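Cellulosomal scaffoldin anchoring protein C (Acetivibrio cellulolyticus, PDB 4UYP) probably helps attach the cellulosome to the cell surface, this cohesin domain binding the dockerin of the adaptor scaffoldin ScaB. Local coordinates at residues 21-26 and 91-96. Sequence-based numbering, arbitrary orientation.
Sequences ITFTNV and GVFATI
Ile21, Thr22 and Phe23 pair with Gly91 to Ala94 as antiparallel strands, and the backbone bonds fix the register. Phe23 and Gly91 form a hydrogen-bonded pair closed from both sides: Phe23 N to Gly91 O is 2.9 Å and nearly straight, while Gly91 N returns the bond to Phe23 O at 3.0 Å. Thr22 and Val92 follow as a non-hydrogen-bonded pair. The next step is irregular, because Phe93 and Ala94 both lie opposite Ile21, which defines a classic beta bulge. Its evidence is the shared acceptor: Ile21 O takes Phe93 N at 2.8 Å and, weakly, Ala94 N at 3.5 Å, and Ile21 N donates to Ala94 O at 2.7 Å. Phe93 supports the assignment with a helix-like psi of -46°, which breaks the extended backbone. Gly91 adopts a phi/psi where a CB would collide with the preceding carbonyl oxygen.

Phe93 lies on the same side as Phe23, and through the bulge so does Ala94. With CG anti to the backbone N (chi1 170°), the Phe93 ring reaches the tip of Phe23, whose CZ touches Phe93 CG at 3.4 Å. The planes are only 16° apart but slid so far that overlap is slight; instead Phe93 CB sits over the Phe23 face, 3.8 Å from its centroid, a CH-pi contact. In one of the two modelled conformers of Ile21, its CD1 lies 3.9 Å from Ile96 CD1.

Within the cohesin beta-sandwich, strand 16-24 lies between strands 91-100 and 3-11, the latter carrying calcium-site residues Asp5 and Ile6, though this chain has no calcium bound. The aromatic side faces the core, where Phe121 meets Phe23 and Phe62 meets Phe93 edge-to-face, and strands 33-39 and 72-78 supply Leu34 and Met75.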
loop_
_atom_site.group_PDB
_atom_site.type_symbol
_atom_site.label_atom_id
_atom_site.label_comp_id
_atom_site.label_asym_id
_atom_site.label_seq_id
_atom_site.Cartn_x
_atom_site.Cartn_y
_atom_site.Cartn_z
ATOM N N ILE C 21 6.573 13.157 -9.128
ATOM C CA ILE C 21 5.794 12.119 -9.768
ATOM C C ILE C 21 5.539 12.605 -11.212
ATOM O O ILE C 21 4.874 13.637 -11.438
ATOM C CB ILE C 21 4.485 11.786 -9.059
ATOM C CG1 ILE C 21 4.685 11.314 -7.591
ATOM C CG2 ILE C 21 3.670 10.778 -9.902
ATOM C CD1 ILE C 21 3.529 11.545 -6.666
ATOM N N THR C 22 6.090 11.852 -12.178
ATOM C CA THR C 22 6.119 12.257 -13.593
ATOM C C THR C 22 5.245 11.296 -14.375
ATOM O O THR C 22 5.255 10.082 -14.136
ATOM C CB THR C 22 7.549 12.245 -14.220
ATOM O OG1 THR C 22 8.435 13.026 -13.408
ATOM C CG2 THR C 22 7.571 12.707 -15.734
ATOM N N PHE C 23 4.491 11.819 -15.331
ATOM C CA PHE C 23 3.768 10.956 -16.260
ATOM C C PHE C 23 4.365 11.121 -17.703
ATOM O O PHE C 23 4.625 12.235 -18.197
ATOM C CB PHE C 23 2.335 11.475 -16.437
ATOM C CG PHE C 23 1.408 11.383 -15.221
ATOM C CD1 PHE C 23 1.777 10.671 -14.062
ATOM C CD2 PHE C 23 0.157 12.038 -15.245
ATOM C CE1 PHE C 23 0.898 10.619 -12.943
ATOM C CE2 PHE C 23 -0.737 11.917 -14.172
ATOM C CZ PHE C 23 -0.366 11.214 -13.023
ATOM N N THR C 24 4.616 9.953 -18.292
ATOM C CA THR C 24 5.221 9.869 -19.646
ATOM C C THR C 24 4.260 9.072 -20.516
ATOM O O THR C 24 3.631 8.153 -20.094
ATOM C CB THR C 24 6.667 9.279 -19.524
ATOM O OG1 THR C 24 7.489 10.310 -18.914
ATOM C CG2 THR C 24 7.325 9.064 -20.932
ATOM N N ASN C 25 4.249 9.415 -21.821
ATOM C CA ASN C 25 3.346 8.750 -22.812
ATOM C C ASN C 25 1.867 8.895 -22.405
ATOM O O ASN C 25 1.022 7.968 -22.465
ATOM C CB ASN C 25 3.668 7.256 -22.979
ATOM C CG ASN C 25 5.096 7.003 -23.371
ATOM O OD1 ASN C 25 5.755 7.775 -24.014
ATOM N ND2 ASN C 25 5.601 5.943 -22.819
ATOM N N VAL C 26 1.545 10.125 -21.937
ATOM C CA VAL C 26 0.144 10.370 -21.586
ATOM C C VAL C 26 -0.733 10.276 -22.894
ATOM O O VAL C 26 -0.327 10.928 -23.861
ATOM C CB VAL C 26 0.021 11.764 -20.935
ATOM C CG1 VAL C 26 -1.429 12.234 -20.730
ATOM C CG2 VAL C 26 0.780 11.803 -19.559
ATOM N N GLY C 91 4.601 15.227 -18.187
ATOM C CA GLY C 91 5.258 16.206 -17.292
ATOM C C GLY C 91 5.066 15.794 -15.873
ATOM O O GLY C 91 4.758 14.676 -15.558
ATOM N N VAL C 92 5.325 16.754 -14.984
ATOM C CA VAL C 92 5.201 16.504 -13.537
ATOM C C VAL C 92 3.754 16.668 -13.081
ATOM O O VAL C 92 3.118 17.781 -13.231
ATOM C CB VAL C 92 6.102 17.492 -12.783
ATOM C CG1 VAL C 92 5.992 17.254 -11.264
ATOM C CG2 VAL C 92 7.597 17.263 -13.211
ATOM N N PHE C 93 3.223 15.597 -12.498
ATOM C CA PHE C 93 1.904 15.618 -11.952
ATOM C C PHE C 93 1.925 16.259 -10.564
ATOM O O PHE C 93 1.035 17.057 -10.274
ATOM C CB PHE C 93 1.422 14.154 -11.847
ATOM C CG PHE C 93 0.156 13.973 -11.093
ATOM C CD1 PHE C 93 -1.066 14.487 -11.653
ATOM C CD2 PHE C 93 0.116 13.240 -9.939
ATOM C CE1 PHE C 93 -2.300 14.263 -10.982
ATOM C CE2 PHE C 93 -1.105 13.062 -9.261
ATOM C CZ PHE C 93 -2.254 13.602 -9.786
ATOM N N ALA C 94 2.880 15.865 -9.693
ATOM C CA ALA C 94 2.929 16.387 -8.312
ATOM C C ALA C 94 4.275 16.100 -7.798
ATOM O O ALA C 94 4.996 15.219 -8.317
ATOM C CB ALA C 94 1.826 15.749 -7.436
ATOM N N THR C 95 4.663 16.784 -6.718
ATOM C CA THR C 95 5.922 16.525 -6.019
ATOM C C THR C 95 5.616 16.374 -4.550
ATOM O O THR C 95 4.911 17.208 -3.978
ATOM C CB THR C 95 6.890 17.656 -6.240
ATOM O OG1 THR C 95 7.132 17.795 -7.664
ATOM C CG2 THR C 95 8.269 17.389 -5.568
ATOM N N ILE C 96 6.147 15.326 -3.957
ATOM C CA ILE C 96 5.930 15.105 -2.502
ATOM C C ILE C 96 7.186 15.604 -1.764
ATOM O O ILE C 96 8.303 15.153 -2.157
ATOM C CB ILE C 96 5.695 13.661 -2.157
ATOM C CG1 ILE C 96 4.462 13.160 -2.929
ATOM C CG2 ILE C 96 5.451 13.489 -0.642
ATOM C CD1 ILE C 96 4.382 11.651 -2.859
#